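Side-chain contacts in ferulic acid decarboxylase 1 (Candida dubliniensis, PDB 4ZAD), which probably catalyses the reversible decarboxylation of aromatic acids such as ferulic, p-coumaric and cinnamic acid to their vinyl derivatives, using bound prenylated FMN: residues A[398-401]-A[402-405]; A[336-339]-A[340-344]; A[347-350]-A[351-354]; A[195-198]-A[199-202]; A[389-392]-A[393-397]. All coordinates share one frame; numbering follows the deposited sequence.

Contact 1: A[398-401]-A[402-405]. With 4LU (1-deoxy-5-O-phosphono-1-(3,3,4,5-tetramethyl-9,11-dioxo-2,3,8,9,10,11-hexahydro-7H-quinolino[1,8-fg]pteridin-12-ium-7-y l)-D-ribitol), chain E.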
# COMPACT_ATOMS: atom_id res chain seq x y z
N PHE A 398 -21.97 7.40 7.66
CA PHE A 398 -22.02 8.65 6.91
C PHE A 398 -23.20 9.55 7.28
O PHE A 398 -23.09 10.78 7.11
CB PHE A 398 -22.05 8.40 5.39
CG PHE A 398 -20.84 7.68 4.84
CD1 PHE A 398 -19.57 7.90 5.35
CD2 PHE A 398 -20.97 6.82 3.77
CE1 PHE A 398 -18.47 7.23 4.84
CE2 PHE A 398 -19.88 6.17 3.24
CZ PHE A 398 -18.63 6.36 3.79
N ARG A 399 -24.30 8.98 7.76
CA ARG A 399 -25.52 9.75 7.93
C ARG A 399 -26.12 9.78 9.32
O ARG A 399 -26.99 10.62 9.59
CB ARG A 399 -26.58 9.24 6.97
CG ARG A 399 -26.25 9.33 5.49
CD ARG A 399 -27.53 9.16 4.66
NE ARG A 399 -27.25 9.09 3.23
CZ ARG A 399 -27.89 9.74 2.24
NH1 ARG A 399 -28.94 10.56 2.46
NH2 ARG A 399 -27.47 9.53 0.98
N SER A 400 -25.71 8.88 10.21
CA SER A 400 -26.36 8.85 11.50
C SER A 400 -25.98 10.07 12.33
O SER A 400 -24.90 10.68 12.17
CB SER A 400 -26.04 7.57 12.26
OG SER A 400 -24.72 7.56 12.77
N LYS A 401 -26.89 10.42 13.25
CA LYS A 401 -26.63 11.47 14.23
C LYS A 401 -25.44 11.13 15.11
O LYS A 401 -24.85 12.02 15.74
CB LYS A 401 -27.88 11.77 15.08
CG LYS A 401 -28.36 10.66 16.02
CD LYS A 401 -29.18 11.28 17.23
CE LYS A 401 -30.33 10.37 17.80
NZ LYS A 401 -29.96 8.92 18.17
N GLU A 402 -25.12 9.84 15.18
CA GLU A 402 -23.95 9.40 15.95
C GLU A 402 -22.66 9.78 15.21
O GLU A 402 -21.81 10.45 15.80
CB GLU A 402 -23.95 7.88 16.21
CG GLU A 402 -24.93 7.40 17.30
CD GLU A 402 -26.40 7.36 16.85
OE1 GLU A 402 -26.71 7.37 15.63
OE2 GLU A 402 -27.27 7.34 17.77
N CYS A 403 -22.55 9.36 13.94
CA CYS A 403 -21.30 9.43 13.19
C CYS A 403 -21.19 10.50 12.07
O CYS A 403 -20.16 10.62 11.45
CB CYS A 403 -21.07 8.07 12.56
SG CYS A 403 -21.18 6.73 13.73
N TYR A 404 -22.25 11.27 11.84
CA TYR A 404 -22.27 12.23 10.75
C TYR A 404 -21.03 13.11 10.70
O TYR A 404 -20.47 13.32 9.64
CB TYR A 404 -23.55 13.10 10.79
CG TYR A 404 -23.49 14.28 11.71
CD1 TYR A 404 -23.68 14.12 13.06
CD2 TYR A 404 -23.20 15.57 11.22
CE1 TYR A 404 -23.62 15.21 13.94
CE2 TYR A 404 -23.15 16.69 12.11
CZ TYR A 404 -23.35 16.49 13.46
OH TYR A 404 -23.29 17.51 14.39
N LYS A 405 -20.62 13.62 11.86
CA LYS A 405 -19.42 14.39 11.98
C LYS A 405 -18.16 13.51 12.15
O LYS A 405 -17.08 13.77 11.54
CB LYS A 405 -19.53 15.31 13.19
CG LYS A 405 -18.19 15.87 13.66
CD LYS A 405 -18.34 16.99 14.69
CE LYS A 405 -16.97 17.48 15.15
NZ LYS A 405 -16.22 16.41 15.83
C9 4LU E . -6.06 17.73 14.07
C8 4LU E . -4.74 17.76 14.53
C7 4LU E . -3.82 18.71 14.04
C10 4LU E . -8.47 20.09 12.56
C6 4LU E . -4.28 19.62 12.95
N3 4LU E . -9.47 22.31 11.33
C2 4LU E . -10.30 21.48 11.98
C13 4LU E . -3.28 21.71 13.46
C5 4LU E . -3.39 20.64 12.40
C1 4LU E . -5.35 21.25 10.96
O2 4LU E . -11.50 21.78 12.01
N1 4LU E . -9.80 20.38 12.59
C4 4LU E . -8.15 22.06 11.25
O4 4LU E . -7.50 22.92 10.61
C4A 4LU E . -7.60 20.95 11.85
N5 4LU E . -6.16 20.39 11.52
C3 4LU E . -4.03 21.41 11.34
C12 4LU E . -1.99 20.15 12.06
C5A 4LU E . -5.68 19.51 12.47
C7M 4LU E . -2.40 18.79 14.53
C8M 4LU E . -4.37 16.77 15.61
C9A 4LU E . -6.58 18.68 13.18
N10 4LU E . -7.99 18.98 13.19
C1' 4LU E . -8.99 17.90 13.34
C2' 4LU E . -9.73 18.14 14.66
O2' 4LU E . -8.77 18.40 15.69
C3' 4LU E . -10.64 16.96 15.03
O3' 4LU E . -11.67 16.80 14.03
C4' 4LU E . -11.30 17.14 16.42
O4' 4LU E . -12.37 16.21 16.56
C5' 4LU E . -11.89 18.55 16.59
O5' 4LU E . -12.55 18.74 17.82
P 4LU E . -14.13 18.75 17.98
O2P 4LU E . -14.20 19.22 19.43
O3P 4LU E . -14.53 17.29 17.68
O1P 4LU E . -14.66 19.73 16.94
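The Tyr404 ring meets Lys401 at its edge, where Lys401 O lies in the ring plane, 3.6 Å from Tyr404 CD1. Over one face sits CB of Lys405, 3.9 Å above the ring plane and centred on it. With chi1 at 84°, CG of Tyr404 stands between its own backbone N and carbonyl carbon, which brings CD1 beside the carbonyl oxygens of Ser400 and Lys401; the phenol OH is hydrogen-bonded to Asp236. A second flat group, the Glu402 carboxylate, takes a salt bridge from Lys401 NZ on the syn side of OE2 at 3.1 Å, with the donor 31° out of plane. Its OE1 rests against Ser400 CB. The turn beneath is an ST motif following helix 386-399: Ser400 OG accepts from Cys403 N (3.1 Å) and weakly from Glu402 N, while Ser400 O accepts from Tyr404 N at 2.7 Å. Ser400 OG also bonds to Phe396 O one helical turn earlier, so the hydroxyl links residue 396 of the helix to the turn 400-403. Lys405, extended until it bends at its last torsion, leaves this turn and gives NZ to phosphate oxygen O3P of the prenylated flavin at 2.7 Å.

Contact 2: A[336-339]-A[340-344]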
# COMPACT_ATOMS: atom_id res chain seq x y z
N GLY A 336 -6.32 8.05 13.98
CA GLY A 336 -6.36 7.12 15.09
C GLY A 336 -7.56 7.41 15.95
O GLY A 336 -8.24 6.51 16.42
N LEU A 337 -7.83 8.70 16.13
CA LEU A 337 -8.85 9.10 17.08
C LEU A 337 -10.21 9.07 16.42
O LEU A 337 -11.17 8.81 17.09
CB LEU A 337 -8.52 10.47 17.64
CG LEU A 337 -7.16 10.54 18.35
CD1 LEU A 337 -6.94 11.97 18.78
CD2 LEU A 337 -7.04 9.55 19.52
N VAL A 338 -10.29 9.31 15.12
CA VAL A 338 -11.51 8.95 14.40
C VAL A 338 -11.77 7.47 14.56
O VAL A 338 -12.90 7.07 14.79
CB VAL A 338 -11.49 9.30 12.90
CG1 VAL A 338 -12.49 8.46 12.17
CG2 VAL A 338 -11.81 10.77 12.72
N SER A 339 -10.72 6.66 14.44
CA SER A 339 -10.85 5.19 14.57
C SER A 339 -11.39 4.79 15.93
O SER A 339 -12.27 3.96 16.02
CB SER A 339 -9.50 4.49 14.36
OG SER A 339 -9.04 4.74 13.07
N ALA A 340 -10.81 5.39 16.98
CA ALA A 340 -11.22 5.14 18.33
C ALA A 340 -12.66 5.57 18.56
O ALA A 340 -13.46 4.78 19.05
CB ALA A 340 -10.31 5.82 19.30
N GLU A 341 -13.03 6.79 18.20
CA GLU A 341 -14.43 7.13 18.40
C GLU A 341 -15.37 6.22 17.58
O GLU A 341 -16.43 5.85 18.06
CB GLU A 341 -14.71 8.59 18.16
CG GLU A 341 -16.16 9.04 18.45
CD GLU A 341 -16.51 9.18 19.94
OE1 GLU A 341 -15.76 8.71 20.81
OE2 GLU A 341 -17.58 9.77 20.24
N THR A 342 -15.00 5.84 16.36
CA THR A 342 -15.90 5.03 15.56
C THR A 342 -16.05 3.62 16.17
O THR A 342 -17.12 2.98 16.09
CB THR A 342 -15.46 4.96 14.12
OG1 THR A 342 -15.24 6.30 13.63
CG2 THR A 342 -16.53 4.27 13.27
N LYS A 343 -14.98 3.15 16.82
CA LYS A 343 -15.04 1.86 17.51
C LYS A 343 -16.04 2.01 18.64
O LYS A 343 -16.92 1.22 18.78
CB LYS A 343 -13.68 1.45 18.08
CG LYS A 343 -13.34 0.00 17.95
CD LYS A 343 -14.19 -0.96 18.79
CE LYS A 343 -13.34 -2.27 19.16
NZ LYS A 343 -11.92 -1.98 19.75
N TYR A 344 -15.91 3.07 19.44
CA TYR A 344 -16.81 3.25 20.53
C TYR A 344 -18.25 3.25 20.02
O TYR A 344 -19.04 2.42 20.42
CB TYR A 344 -16.52 4.48 21.40
CG TYR A 344 -17.54 4.57 22.51
CD1 TYR A 344 -17.52 3.68 23.60
CD2 TYR A 344 -18.60 5.47 22.44
CE1 TYR A 344 -18.50 3.71 24.59
CE2 TYR A 344 -19.57 5.51 23.42
CZ TYR A 344 -19.52 4.64 24.48
OH TYR A 344 -20.51 4.72 25.45
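Ala340 stands over Gly336, its N bonded to Gly336 O at 2.9 Å and its CB 3.6 Å from that oxygen. The methyl group faces helix 99-108, where Ile103 and Leu106 cover it. Next to it, Ser339 works mainly through its carbonyl: Ser339 O accepts from Lys343 N at 2.9 Å and lies 3.5 Å from Lys343 CB. With chi1 at -62°, the Ser339 hydroxyl points back along the chain to Gly335 O, with a weak second partner in Thr361 N. The backbone bonds and the Ser339-Gly335 bond are i to i+4 pairs of helix 334-347, a largely buried α-helix of the C-terminal domain whose Val338 side chain comes within about 6 Å of the flavin cofactor. Val338 O is gripped twice, by Thr342 N at 2.9 Å and by Thr342 OG1 at 2.7 Å, and the two donors approach from opposite faces of the carbonyl plane. The hydroxyl comes from 36° above that plane, placed there by a chi1 of -51° that folds OG1 back toward the preceding turn. The Val338 and Thr342 side chains run side by side in the same direction, Val338 CG1 3.8 Å from Thr342 OG1, and Thr342 also packs on Leu370.

Contact 3: A[347-350]-A[351-354]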
# COMPACT_ATOMS: atom_id res chain seq x y z
N SER A 347 -19.57 -0.34 18.71
CA SER A 347 -19.82 -0.88 20.05
C SER A 347 -21.22 -0.75 20.63
O SER A 347 -21.69 -1.61 21.32
CB SER A 347 -18.93 -0.05 20.93
OG SER A 347 -18.99 -0.42 22.26
N GLN A 348 -21.84 0.39 20.41
CA GLN A 348 -23.13 0.66 20.98
C GLN A 348 -24.22 0.37 19.99
O GLN A 348 -25.38 0.56 20.31
CB GLN A 348 -23.19 2.12 21.41
CG GLN A 348 -22.26 2.45 22.53
CD GLN A 348 -22.66 1.79 23.85
OE1 GLN A 348 -21.93 0.95 24.38
NE2 GLN A 348 -23.83 2.16 24.37
N HIS A 349 -23.87 -0.08 18.78
CA HIS A 349 -24.84 -0.41 17.73
C HIS A 349 -25.27 -1.83 17.88
O HIS A 349 -24.42 -2.73 17.81
CB HIS A 349 -24.25 -0.25 16.34
CG HIS A 349 -25.28 -0.13 15.26
ND1 HIS A 349 -25.87 -1.22 14.67
CD2 HIS A 349 -25.82 0.97 14.67
CE1 HIS A 349 -26.72 -0.80 13.75
NE2 HIS A 349 -26.71 0.52 13.73
N PRO A 350 -26.59 -2.06 18.06
CA PRO A 350 -27.07 -3.42 18.40
C PRO A 350 -26.67 -4.51 17.40
O PRO A 350 -26.51 -5.64 17.80
CB PRO A 350 -28.60 -3.26 18.51
CG PRO A 350 -28.94 -1.94 17.89
CD PRO A 350 -27.69 -1.07 18.04
N VAL A 351 -26.52 -4.17 16.13
CA VAL A 351 -26.12 -5.15 15.10
C VAL A 351 -24.60 -5.17 14.87
O VAL A 351 -23.95 -6.23 14.94
CB VAL A 351 -26.80 -4.83 13.76
CG1 VAL A 351 -26.27 -5.75 12.68
CG2 VAL A 351 -28.33 -4.94 13.88
N LEU A 352 -24.07 -3.98 14.59
CA LEU A 352 -22.65 -3.77 14.24
C LEU A 352 -21.69 -4.15 15.37
O LEU A 352 -20.59 -4.61 15.12
CB LEU A 352 -22.44 -2.29 13.76
CG LEU A 352 -22.41 -2.00 12.25
CD1 LEU A 352 -23.22 -3.01 11.53
CD2 LEU A 352 -22.88 -0.57 11.86
N SER A 353 -22.15 -4.06 16.62
CA SER A 353 -21.35 -4.53 17.76
C SER A 353 -21.16 -6.01 17.85
O SER A 353 -20.26 -6.45 18.55
CB SER A 353 -21.91 -4.05 19.08
OG SER A 353 -23.24 -4.53 19.30
N LYS A 354 -21.99 -6.80 17.18
CA LYS A 354 -21.85 -8.27 17.20
C LYS A 354 -20.76 -8.77 16.25
O LYS A 354 -20.16 -9.84 16.49
CB LYS A 354 -23.17 -8.95 16.80
CG LYS A 354 -24.39 -8.75 17.73
CD LYS A 354 -25.52 -9.74 17.31
CE LYS A 354 -26.94 -9.13 17.16
NZ LYS A 354 -27.68 -9.66 15.94
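Val351 N opens the turn by donating to His349 ND1, a weak bond at 3.4 Å. The Val351 side chain runs beside the ring in the same direction, its CB 3.8 Å from His349 ND1. Leu352 follows with a second weak but nearly straight bond, its N 3.3 Å from the same ND1 (175°). One imidazole nitrogen thus accepts from two consecutive backbone N-H groups, a side-chain cap at the turn leading into the short, weakly bonded helix at about 352-355. It is put in place by a His349 chi1 of -161°, with CG roughly opposite the backbone N. Leu352 also lays CD2 over one face of the ring in a CH-pi contact, 4.1 Å from the centroid and 7° off the normal, and Phe396 of helix 386-399 meets the imidazole edge-to-face. Ser353 turns to the backbone instead: its N (2.9 Å) and OG (2.6 Å) both bond to His349 O, the hydroxyl coming from above the carbonyl plane. Ser353 CB is also 3.3 Å from Ser347 O. Lys354, on the exposed side of this surface turn, brings CE to 3.6 Å from Pro350 O.

Contact 4: A[195-198]-A[199-202]. With 4LU (1-deoxy-5-O-phosphono-1-(3,3,4,5-tetramethyl-9,11-dioxo-2,3,8,9,10,11-hexahydro-7H-quinolino[1,8-fg]pteridin-12-ium-7-y l)-D-ribitol), chain E.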
# COMPACT_ATOMS: atom_id res chain seq x y z
N PRO A 195 -18.73 20.34 10.15
CA PRO A 195 -19.55 20.43 11.38
C PRO A 195 -18.69 20.48 12.65
O PRO A 195 -19.12 19.98 13.71
CB PRO A 195 -20.34 19.13 11.35
CG PRO A 195 -19.31 18.11 10.76
CD PRO A 195 -18.31 18.95 9.89
N GLN A 196 -17.51 21.09 12.53
CA GLN A 196 -16.55 21.12 13.63
C GLN A 196 -17.06 21.88 14.84
O GLN A 196 -17.76 22.90 14.72
CB GLN A 196 -15.22 21.69 13.18
CG GLN A 196 -14.58 20.87 12.08
CD GLN A 196 -14.20 19.47 12.53
OE1 GLN A 196 -15.05 18.56 12.61
NE2 GLN A 196 -12.91 19.28 12.83
N HIS A 197 -16.69 21.42 16.02
CA HIS A 197 -17.19 22.07 17.20
C HIS A 197 -16.81 23.55 17.37
O HIS A 197 -17.62 24.32 17.89
CB HIS A 197 -16.86 21.24 18.44
CG HIS A 197 -17.66 19.98 18.51
ND1 HIS A 197 -18.78 19.79 17.73
CD2 HIS A 197 -17.54 18.87 19.27
CE1 HIS A 197 -19.30 18.61 17.99
NE2 HIS A 197 -18.57 18.04 18.93
N VAL A 198 -15.64 23.97 16.91
CA VAL A 198 -15.30 25.41 16.97
C VAL A 198 -16.39 26.23 16.28
O VAL A 198 -16.66 27.34 16.71
CB VAL A 198 -13.92 25.78 16.38
CG1 VAL A 198 -12.80 25.30 17.26
CG2 VAL A 198 -13.76 25.20 15.03
N LYS A 199 -17.00 25.66 15.23
CA LYS A 199 -18.14 26.29 14.53
C LYS A 199 -19.49 26.11 15.21
O LYS A 199 -20.20 27.05 15.36
CB LYS A 199 -18.26 25.75 13.10
CG LYS A 199 -19.45 26.28 12.34
CD LYS A 199 -19.09 26.73 10.95
CE LYS A 199 -20.25 27.54 10.31
NZ LYS A 199 -21.58 26.86 10.55
N GLN A 200 -19.85 24.88 15.59
CA GLN A 200 -21.06 24.63 16.38
C GLN A 200 -21.22 25.60 17.54
O GLN A 200 -22.27 26.24 17.70
CB GLN A 200 -21.13 23.18 16.88
CG GLN A 200 -21.61 22.24 15.78
CD GLN A 200 -21.84 20.81 16.22
OE1 GLN A 200 -21.27 19.89 15.62
NE2 GLN A 200 -22.66 20.60 17.25
N VAL A 201 -20.14 25.73 18.32
CA VAL A 201 -20.15 26.54 19.54
C VAL A 201 -20.24 28.01 19.20
O VAL A 201 -21.00 28.73 19.81
CB VAL A 201 -18.93 26.27 20.41
CG1 VAL A 201 -19.01 27.09 21.67
CG2 VAL A 201 -18.85 24.80 20.78
N SER A 202 -19.49 28.45 18.21
CA SER A 202 -19.52 29.84 17.85
C SER A 202 -20.84 30.19 17.12
O SER A 202 -21.26 31.36 17.18
CB SER A 202 -18.29 30.21 17.01
OG SER A 202 -18.15 29.38 15.86
C9 4LU E . -6.06 17.73 14.07
C8 4LU E . -4.74 17.76 14.53
C7 4LU E . -3.82 18.71 14.04
C10 4LU E . -8.47 20.09 12.56
C6 4LU E . -4.28 19.62 12.95
N3 4LU E . -9.47 22.31 11.33
C2 4LU E . -10.30 21.48 11.98
C13 4LU E . -3.28 21.71 13.46
C5 4LU E . -3.39 20.64 12.40
C1 4LU E . -5.35 21.25 10.96
O2 4LU E . -11.50 21.78 12.01
N1 4LU E . -9.80 20.38 12.59
C4 4LU E . -8.15 22.06 11.25
O4 4LU E . -7.50 22.92 10.61
C4A 4LU E . -7.60 20.95 11.85
N5 4LU E . -6.16 20.39 11.52
C3 4LU E . -4.03 21.41 11.34
C12 4LU E . -1.99 20.15 12.06
C5A 4LU E . -5.68 19.51 12.47
C7M 4LU E . -2.40 18.79 14.53
C8M 4LU E . -4.37 16.77 15.61
C9A 4LU E . -6.58 18.68 13.18
N10 4LU E . -7.99 18.98 13.19
C1' 4LU E . -8.99 17.90 13.34
C2' 4LU E . -9.73 18.14 14.66
O2' 4LU E . -8.77 18.40 15.69
C3' 4LU E . -10.64 16.96 15.03
O3' 4LU E . -11.67 16.80 14.03
C4' 4LU E . -11.30 17.14 16.42
O4' 4LU E . -12.37 16.21 16.56
C5' 4LU E . -11.89 18.55 16.59
O5' 4LU E . -12.55 18.74 17.82
P 4LU E . -14.13 18.75 17.98
O2P 4LU E . -14.20 19.22 19.43
O3P 4LU E . -14.53 17.29 17.68
O1P 4LU E . -14.66 19.73 16.94
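His197 and Val201 form the tight part of this first helical turn: Val201 N bonds to His197 O at 2.9 Å, and Val201 CG2 presses to 3.2 Å from the same oxygen. One residue on, Ser202 OG reaches Val198 O at 2.7 Å, in the carbonyl plane and on a lone pair; chi1 of 55° bends the hydroxyl back over the turn, where it is also bonded to Arg278. The Val198 and Val201 side chains both pack on Leu165 of strand 162-166. The turn begins helix 197-207 with Gln196 at the N-cap position, and the cofactor phosphate sits at this helix N-terminus: His197 N donates to phosphate oxygen O1P at 2.8 Å, an approach the helix dipole would be expected to favour. The His197 imidazole comes within about 2 Å of the bound manganese, consistent with a role as metal ligand. Gln196, bent at chi2, sends NE2 to two cofactor oxygens, O2 of the flavin and O3' of the ribityl chain, each at 3.0 Å. The partly exposed flank, with Pro195, Lys199 and Gln200, is held more loosely. Gln200 runs beside His197 with the amide and imidazole planes 88° apart; its OE1 lies at the ring edge, in plane, and takes only a weak bond from His197 ND1, 3.3 Å and 121°. Lys199 sends its amine away from the turn to Asn194 and Asp203, leaving Lys199 CB 3.3 Å from Gln196 O.

Contact 5: A[389-392]-A[393-397]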
# COMPACT_ATOMS: atom_id res chain seq x y z
N LEU A 389 -25.30 -5.27 4.12
CA LEU A 389 -24.38 -4.89 5.17
C LEU A 389 -23.74 -3.53 4.83
O LEU A 389 -23.53 -2.71 5.70
CB LEU A 389 -23.34 -5.98 5.43
CG LEU A 389 -22.26 -5.69 6.48
CD1 LEU A 389 -22.84 -5.39 7.80
CD2 LEU A 389 -21.39 -6.90 6.59
N SER A 390 -23.49 -3.29 3.56
CA SER A 390 -22.89 -2.03 3.14
C SER A 390 -23.82 -0.85 3.27
O SER A 390 -23.37 0.26 3.55
CB SER A 390 -22.39 -2.13 1.71
OG SER A 390 -21.47 -3.17 1.63
N ASN A 391 -25.09 -1.07 2.99
CA ASN A 391 -26.12 -0.05 3.20
C ASN A 391 -26.23 0.30 4.69
O ASN A 391 -26.27 1.50 5.06
CB ASN A 391 -27.46 -0.58 2.70
CG ASN A 391 -28.44 0.50 2.37
OD1 ASN A 391 -28.50 1.56 3.00
ND2 ASN A 391 -29.27 0.22 1.37
N LEU A 392 -26.24 -0.72 5.55
CA LEU A 392 -26.26 -0.48 6.98
C LEU A 392 -25.03 0.27 7.48
O LEU A 392 -25.18 1.20 8.26
CB LEU A 392 -26.33 -1.78 7.78
CG LEU A 392 -26.68 -1.55 9.25
CD1 LEU A 392 -28.06 -0.92 9.28
CD2 LEU A 392 -26.67 -2.83 10.09
N VAL A 393 -23.84 -0.18 7.10
CA VAL A 393 -22.62 0.44 7.56
C VAL A 393 -22.62 1.91 7.11
O VAL A 393 -22.50 2.80 7.92
CB VAL A 393 -21.32 -0.33 7.07
CG1 VAL A 393 -20.01 0.53 7.24
CG2 VAL A 393 -21.18 -1.69 7.77
N GLY A 394 -22.77 2.16 5.84
CA GLY A 394 -22.63 3.52 5.36
C GLY A 394 -23.70 4.48 5.85
O GLY A 394 -23.43 5.67 6.05
N ASP A 395 -24.93 4.00 6.04
CA ASP A 395 -25.96 4.88 6.57
C ASP A 395 -25.51 5.27 7.95
O ASP A 395 -25.57 6.45 8.35
CB ASP A 395 -27.34 4.19 6.63
CG ASP A 395 -28.10 4.29 5.30
OD1 ASP A 395 -27.67 5.04 4.38
OD2 ASP A 395 -29.16 3.60 5.18
N PHE A 396 -24.99 4.28 8.67
CA PHE A 396 -24.59 4.53 10.02
C PHE A 396 -23.40 5.47 10.16
O PHE A 396 -23.45 6.39 10.95
CB PHE A 396 -24.29 3.25 10.76
CG PHE A 396 -23.99 3.48 12.21
CD1 PHE A 396 -24.93 4.09 13.04
CD2 PHE A 396 -22.75 3.11 12.74
CE1 PHE A 396 -24.62 4.33 14.39
CE2 PHE A 396 -22.47 3.33 14.06
CZ PHE A 396 -23.40 3.94 14.89
N LEU A 397 -22.34 5.21 9.41
CA LEU A 397 -21.12 5.96 9.49
C LEU A 397 -21.23 7.32 8.77
O LEU A 397 -20.64 8.29 9.23
CB LEU A 397 -19.96 5.13 8.93
CG LEU A 397 -19.60 3.87 9.73
CD1 LEU A 397 -18.34 3.21 9.14
CD2 LEU A 397 -19.35 4.15 11.20
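Leu389 directs CG opposite its backbone N (chi1 178°) and then turns at chi2 (58°), which carries CD1 along the helix to meet Val393 CG2 at 4.1 Å. Val393 answers with CG2 opposite its carbonyl carbon, on the side of the preceding turn, and the same methyl lies 3.3 Å from Leu389 O. Both residues belong to helix 386-399, an α-helix packed against the five-stranded mixed sheet of the C-terminal domain, and they form an i to i+4 apolar pair over the backbone bond from Val393 N to Leu389 O (2.9 Å). Val393 goes on to Ile413 and Leu415 of strand 412-417, while Leu389 leans on Ile355 of helix 352-355. On the next ladder step Gly394 N bonds to Ser390 O at 3.0 Å; the Ser390 hydroxyl turns back to Ala386 O, so the polar group facing the sheet strands is satisfied within its own helix. The more exposed flank carries Asn391 and Asp395. Asp395 folds its carboxylate back over the preceding turn, its CG 3.3 Å from Asn391 O, the oxygen that also accepts a hydrogen bond from Asp395 N at 3.0 Å. The helix widens into a pi-type turn at 395-397. Within it, Phe396 N keeps its bond to Leu392 O at 3.1 Å, and Phe396 CB rests 3.4 Å from that oxygen.

Contacts 1 and 4, from the C-terminal and Rift-related domains respectively, meet at the cofactor: their centres are 16 Å apart, Lys405 CD touches Pro195 O at 3.2 Å, and both bind the flavin phosphate. Contact 5 immediately precedes contact 1, which leaves helix 386-399, with Cys403 CB 3.3 Å from Phe396 O. The same helix receives contact 3 through His349 CD2 and Phe396 CE1, 3.6 Å apart, and contact 2 through Thr342 CG2 and Leu397 CD2 at 3.5 Å. Contact 3 follows contact 2 closely in sequence, at the end of helix 334-347. Contact 3, its centre about 28 Å from that of contact 4, lies at the surface away from the cofactor.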